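PDB 4MDU: annexin B22 from Schistosoma mansoni, which binds acidic phospholipid membranes in a calcium-dependent manner, aggregates liposomes, and takes part in reproduction of the worm and in host-parasite interaction. Local coordinates for residues L63-Q72 with L102-P110. Numbering follows the deposited sequence.
Sequences LARRTNYERQ and LCQLIVDTP
R71 reaches from helix 68-82 to the C-terminal end of helix 96-106, and arginine suits the place because its aliphatic part packs on L105 while its N-H groups meet a backbone carbonyl and a water. CB leaves the helix facing the other segment; CG stands anti to the carbonyl carbon (chi1 -64°), and a bend at chi3 (-65°) lays the guanidinium across L105 at about a right angle. R71 CD passes 3.9 Å from L105 CG. R71 NE donates to L105 O at 2.8 Å. R71 CZ lies 3.5 Å from L105 CD1, a methyl over the centre of one guanidinium face, while T67 and N68 backbone carbons cover the opposite face near its rim. NH1 makes a weak bond back to R66 O, and NH2 meets a water shared with Q104 O and V107 O.

Q72, on a flexible chain bent at chi2, donates from NE2 to I106 O at 2.7 Å, well above the carbonyl plane. An amide suits N68, which both accepts and donates: OD1 receives T109 N, while N68 ND2 gives a nearly straight bond to D108 OD1 (2.9 Å, 171°), amide and carboxylate almost coplanar. D108 OD1 also binds S7 OG of the N-terminal segment. Branched L63 fills the apolar side, its methyls touching L102 and I106.

Helix 68-82 thus binds carbonyls ending helix 96-106, linker residue D108 and the first N-H of helix 109-122, at the predicted boundary between repeats 1 and 2 of the all-helical annexin fold.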
ATOM      1  N   LEU B  63      -5.673  34.089   5.949  1.00 30.15           N
ATOM      2  CA  LEU B  63      -4.857  33.166   5.172  1.00 28.68           C
ATOM      3  C   LEU B  63      -5.595  31.900   4.763  1.00 26.40           C
ATOM      4  O   LEU B  63      -5.444  31.441   3.632  1.00 23.37           O
ATOM      5  CB  LEU B  63      -3.579  32.822   5.938  1.00 33.75           C
ATOM      6  CG  LEU B  63      -2.625  34.001   6.150  1.00 37.72           C
ATOM      7  CD1 LEU B  63      -1.479  33.614   7.077  1.00 31.27           C
ATOM      8  CD2 LEU B  63      -2.099  34.512   4.801  1.00 40.83           C
ATOM      9  N   ALA B  64      -6.400  31.343   5.668  1.00 23.47           N
ATOM     10  CA  ALA B  64      -7.206  30.158   5.357  1.00 26.64           C
ATOM     11  C   ALA B  64      -8.523  30.494   4.633  1.00 31.61           C
ATOM     12  O   ALA B  64      -9.362  29.609   4.398  1.00 31.11           O
ATOM     13  CB  ALA B  64      -7.481  29.349   6.622  1.00 19.88           C
ATOM     14  N   ARG B  65      -8.715  31.768   4.308  1.00 28.68           N
ATOM     15  CA  ARG B  65      -9.841  32.183   3.462  1.00 35.27           C
ATOM     16  C   ARG B  65      -9.419  32.853   2.140  1.00 32.47           C
ATOM     17  O   ARG B  65     -10.208  33.561   1.526  1.00 37.37           O
ATOM     18  CB  ARG B  65     -10.787  33.105   4.230  1.00 30.60           C
ATOM     19  CG  ARG B  65     -11.498  32.441   5.434  1.00 32.92           C
ATOM     20  CD  ARG B  65     -12.195  31.128   5.040  1.00 28.13           C
ATOM     21  NE  ARG B  65     -13.069  31.296   3.886  1.00 31.03           N
ATOM     22  CZ  ARG B  65     -13.409  30.317   3.051  1.00 37.28           C
ATOM     23  NH1 ARG B  65     -12.963  29.078   3.248  1.00 33.22           N
ATOM     24  NH2 ARG B  65     -14.200  30.576   2.013  1.00 35.26           N
ATOM     25  N   ARG B  66      -8.186  32.619   1.704  1.00 33.99           N
ATOM     26  CA  ARG B  66      -7.690  33.168   0.431  1.00 32.98           C
ATOM     27  C   ARG B  66      -7.113  32.056  -0.445  1.00 36.43           C
ATOM     28  O   ARG B  66      -6.628  31.055   0.068  1.00 31.15           O
ATOM     29  CB  ARG B  66      -6.600  34.219   0.686  1.00 30.59           C
ATOM     30  CG  ARG B  66      -7.003  35.373   1.624  1.00 29.98           C
ATOM     31  CD  ARG B  66      -7.896  36.428   0.935  1.00 31.72           C
ATOM     32  NE  ARG B  66      -8.119  37.569   1.826  1.00 34.24           N
ATOM     33  CZ  ARG B  66      -9.124  37.651   2.700  1.00 40.13           C
ATOM     34  NH1 ARG B  66     -10.019  36.667   2.769  1.00 31.70           N
ATOM     35  NH2 ARG B  66      -9.241  38.711   3.500  1.00 34.03           N
ATOM     36  N   THR B  67      -7.145  32.230  -1.767  1.00 32.15           N
ATOM     37  CA  THR B  67      -6.535  31.246  -2.643  1.00 28.72           C
ATOM     38  C   THR B  67      -5.027  31.394  -2.546  1.00 31.14           C
ATOM     39  O   THR B  67      -4.518  32.393  -2.014  1.00 21.70           O
ATOM     40  CB  THR B  67      -6.898  31.493  -4.097  1.00 34.11           C
ATOM     41  OG1 THR B  67      -6.256  32.697  -4.526  1.00 34.89           O
ATOM     42  CG2 THR B  67      -8.396  31.638  -4.267  1.00 26.29           C
ATOM     43  N   ASN B  68      -4.316  30.396  -3.054  1.00 26.33           N
ATOM     44  CA  ASN B  68      -2.861  30.443  -3.128  1.00 32.18           C
ATOM     45  C   ASN B  68      -2.353  31.730  -3.807  1.00 34.37           C
ATOM     46  O   ASN B  68      -1.474  32.409  -3.287  1.00 33.68           O
ATOM     47  CB  ASN B  68      -2.327  29.211  -3.857  1.00 28.12           C
ATOM     48  CG  ASN B  68      -0.825  29.271  -4.075  1.00 35.90           C
ATOM     49  OD1 ASN B  68      -0.051  29.069  -3.145  1.00 34.99           O
ATOM     50  ND2 ASN B  68      -0.408  29.532  -5.313  1.00 26.93           N
ATOM     51  N   TYR B  69      -2.921  32.068  -4.959  1.00 34.40           N
ATOM     52  CA  TYR B  69      -2.569  33.317  -5.615  1.00 29.19           C
ATOM     53  C   TYR B  69      -2.710  34.538  -4.686  1.00 35.37           C
ATOM     54  O   TYR B  69      -1.789  35.352  -4.559  1.00 32.18           O
ATOM     55  CB  TYR B  69      -3.358  33.524  -6.914  1.00 35.70           C
ATOM     56  CG  TYR B  69      -2.909  34.779  -7.639  1.00 40.41           C
ATOM     57  CD1 TYR B  69      -1.840  34.749  -8.531  1.00 48.84           C
ATOM     58  CD2 TYR B  69      -3.523  35.997  -7.395  1.00 44.31           C
ATOM     59  CE1 TYR B  69      -1.414  35.893  -9.172  1.00 54.20           C
ATOM     60  CE2 TYR B  69      -3.099  37.151  -8.028  1.00 51.49           C
ATOM     61  CZ  TYR B  69      -2.051  37.092  -8.916  1.00 62.85           C
ATOM     62  OH  TYR B  69      -1.643  38.244  -9.548  1.00 77.80           O
ATOM     63  N   GLU B  70      -3.851  34.667  -4.021  1.00 31.78           N
ATOM     64  CA  GLU B  70      -4.008  35.781  -3.095  1.00 35.60           C
ATOM     65  C   GLU B  70      -2.998  35.733  -1.936  1.00 35.64           C
ATOM     66  O   GLU B  70      -2.440  36.763  -1.545  1.00 32.84           O
ATOM     67  CB  GLU B  70      -5.439  35.856  -2.586  1.00 33.81           C
ATOM     68  CG  GLU B  70      -6.444  36.122  -3.695  1.00 36.53           C
ATOM     69  CD  GLU B  70      -7.876  35.818  -3.283  1.00 41.97           C
ATOM     70  OE1 GLU B  70      -8.084  35.039  -2.328  1.00 42.50           O
ATOM     71  OE2 GLU B  70      -8.795  36.359  -3.923  1.00 41.23           O
ATOM     72  N   ARG B  71      -2.750  34.543  -1.396  1.00 27.40           N
ATOM     73  CA  ARG B  71      -1.835  34.438  -0.262  1.00 32.96           C
ATOM     74  C   ARG B  71      -0.464  34.964  -0.689  1.00 38.45           C
ATOM     75  O   ARG B  71       0.131  35.803  -0.017  1.00 37.35           O
ATOM     76  CB  ARG B  71      -1.757  33.000   0.280  1.00 31.08           C
ATOM     77  CG  ARG B  71      -3.093  32.487   0.868  1.00 34.39           C
ATOM     78  CD  ARG B  71      -2.942  31.216   1.697  1.00 23.30           C
ATOM     79  NE  ARG B  71      -2.505  30.071   0.893  1.00 26.56           N
ATOM     80  CZ  ARG B  71      -3.326  29.228   0.273  1.00 30.47           C
ATOM     81  NH1 ARG B  71      -4.638  29.395   0.348  1.00 31.15           N
ATOM     82  NH2 ARG B  71      -2.837  28.216  -0.426  1.00 34.35           N
ATOM     83  N   GLN B  72       0.013  34.482  -1.827  1.00 34.92           N
ATOM     84  CA  GLN B  72       1.273  34.949  -2.388  1.00 38.80           C
ATOM     85  C   GLN B  72       1.231  36.445  -2.679  1.00 39.63           C
ATOM     86  O   GLN B  72       2.198  37.162  -2.406  1.00 35.09           O
ATOM     87  CB  GLN B  72       1.620  34.143  -3.637  1.00 33.05           C
ATOM     88  CG  GLN B  72       1.816  32.664  -3.318  1.00 34.47           C
ATOM     89  CD  GLN B  72       2.875  32.450  -2.252  1.00 40.49           C
ATOM     90  OE1 GLN B  72       4.042  32.740  -2.470  1.00 43.87           O
ATOM     91  NE2 GLN B  72       2.465  31.959  -1.090  1.00 35.66           N
ATOM     92  N   LEU B 102       0.542  26.749   9.072  1.00 26.24           N
ATOM     93  CA  LEU B 102       0.764  28.079   8.521  1.00 31.53           C
ATOM     94  C   LEU B 102       1.866  28.059   7.453  1.00 38.17           C
ATOM     95  O   LEU B 102       1.823  28.810   6.479  1.00 29.95           O
ATOM     96  CB  LEU B 102       1.136  29.072   9.610  1.00 33.34           C
ATOM     97  CG  LEU B 102      -0.002  29.628  10.462  1.00 44.48           C
ATOM     98  CD1 LEU B 102       0.532  30.624  11.488  1.00 45.32           C
ATOM     99  CD2 LEU B 102      -1.066  30.276   9.588  1.00 45.10           C
ATOM    100  N   CYS B 103       2.858  27.203   7.639  1.00 31.65           N
ATOM    101  CA  CYS B 103       3.954  27.181   6.698  1.00 38.66           C
ATOM    102  C   CYS B 103       3.515  26.514   5.405  1.00 35.66           C
ATOM    103  O   CYS B 103       3.879  26.969   4.337  1.00 36.20           O
ATOM    104  CB  CYS B 103       5.201  26.522   7.288  1.00 42.28           C
ATOM    105  SG  CYS B 103       6.148  27.616   8.397  1.00 81.52           S
ATOM    106  N   GLN B 104       2.716  25.458   5.495  1.00 31.74           N
ATOM    107  CA  GLN B 104       2.204  24.832   4.278  1.00 34.20           C
ATOM    108  C   GLN B 104       1.401  25.858   3.497  1.00 31.72           C
ATOM    109  O   GLN B 104       1.506  25.957   2.282  1.00 31.08           O
ATOM    110  CB  GLN B 104       1.350  23.610   4.618  1.00 30.49           C
ATOM    111  CG  GLN B 104       2.133  22.546   5.364  1.00 26.47           C
ATOM    112  CD  GLN B 104       3.400  22.166   4.628  1.00 44.28           C
ATOM    113  OE1 GLN B 104       3.346  21.642   3.509  1.00 41.04           O
ATOM    114  NE2 GLN B 104       4.554  22.439   5.242  1.00 50.92           N
ATOM    115  N   LEU B 105       0.642  26.661   4.229  1.00 31.74           N
ATOM    116  CA  LEU B 105      -0.250  27.661   3.664  1.00 33.31           C
ATOM    117  C   LEU B 105       0.407  28.895   2.998  1.00 28.35           C
ATOM    118  O   LEU B 105      -0.052  29.314   1.932  1.00 29.27           O
ATOM    119  CB  LEU B 105      -1.241  28.086   4.757  1.00 39.91           C
ATOM    120  CG  LEU B 105      -2.675  28.554   4.498  1.00 35.95           C
ATOM    121  CD1 LEU B 105      -3.446  27.754   3.439  1.00 21.02           C
ATOM    122  CD2 LEU B 105      -3.415  28.541   5.828  1.00 38.29           C
ATOM    123  N   ILE B 106       1.434  29.513   3.595  1.00 26.04           N
ATOM    124  CA  ILE B 106       1.962  30.744   2.969  1.00 37.14           C
ATOM    125  C   ILE B 106       2.996  30.486   1.891  1.00 26.98           C
ATOM    126  O   ILE B 106       3.510  31.425   1.296  1.00 33.53           O
ATOM    127  CB  ILE B 106       2.622  31.781   3.928  1.00 32.08           C
ATOM    128  CG1 ILE B 106       3.248  31.080   5.105  1.00 32.44           C
ATOM    129  CG2 ILE B 106       1.678  32.965   4.251  1.00 27.93           C
ATOM    130  CD1 ILE B 106       4.340  30.189   4.692  1.00 23.82           C
ATOM    131  N   VAL B 107       3.325  29.221   1.675  1.00 29.02           N
ATOM    132  CA  VAL B 107       4.257  28.849   0.630  1.00 34.45           C
ATOM    133  C   VAL B 107       3.500  28.595  -0.669  1.00 36.30           C
ATOM    134  O   VAL B 107       2.409  28.028  -0.649  1.00 32.03           O
ATOM    135  CB  VAL B 107       5.075  27.624   1.061  1.00 36.40           C
ATOM    136  CG1 VAL B 107       5.564  26.860  -0.137  1.00 42.45           C
ATOM    137  CG2 VAL B 107       6.240  28.080   1.944  1.00 36.99           C
ATOM    138  N   ASP B 108       4.068  29.042  -1.790  1.00 34.36           N
ATOM    139  CA  ASP B 108       3.453  28.849  -3.099  1.00 23.80           C
ATOM    140  C   ASP B 108       3.124  27.371  -3.276  1.00 23.52           C
ATOM    141  O   ASP B 108       3.948  26.497  -2.959  1.00 26.07           O
ATOM    142  CB  ASP B 108       4.415  29.328  -4.213  1.00 29.72           C
ATOM    143  CG  ASP B 108       3.739  29.449  -5.570  1.00 35.66           C
ATOM    144  OD1 ASP B 108       2.488  29.581  -5.617  1.00 31.89           O
ATOM    145  OD2 ASP B 108       4.469  29.417  -6.593  1.00 41.01           O
ATOM    146  N   THR B 109       1.922  27.078  -3.764  1.00 21.03           N
ATOM    147  CA  THR B 109       1.492  25.681  -3.903  1.00 23.83           C
ATOM    148  C   THR B 109       2.565  24.744  -4.467  1.00 29.29           C
ATOM    149  O   THR B 109       2.835  23.704  -3.880  1.00 27.20           O
ATOM    150  CB  THR B 109       0.256  25.562  -4.785  1.00 26.81           C
ATOM    151  OG1 THR B 109      -0.780  26.383  -4.249  1.00 28.55           O
ATOM    152  CG2 THR B 109      -0.199  24.131  -4.857  1.00 22.33           C
ATOM    153  N   PRO B 110       3.165  25.100  -5.623  1.00 31.40           N
ATOM    154  CA  PRO B 110       4.176  24.201  -6.190  1.00 29.66           C
ATOM    155  C   PRO B 110       5.358  23.920  -5.261  1.00 22.86           C
ATOM    156  O   PRO B 110       5.845  22.793  -5.251  1.00 23.12           O
ATOM    157  CB  PRO B 110       4.638  24.931  -7.472  1.00 33.89           C
ATOM    158  CG  PRO B 110       4.075  26.323  -7.374  1.00 30.36           C
ATOM    159  CD  PRO B 110       2.841  26.217  -6.531  1.00 23.00           C
TER
HETATM  160  O   HOH W   1       0.123  30.317  -0.657  1.00 30.28           O
HETATM  161  O   HOH W   2       0.121  26.796  -0.080  1.00 34.44           O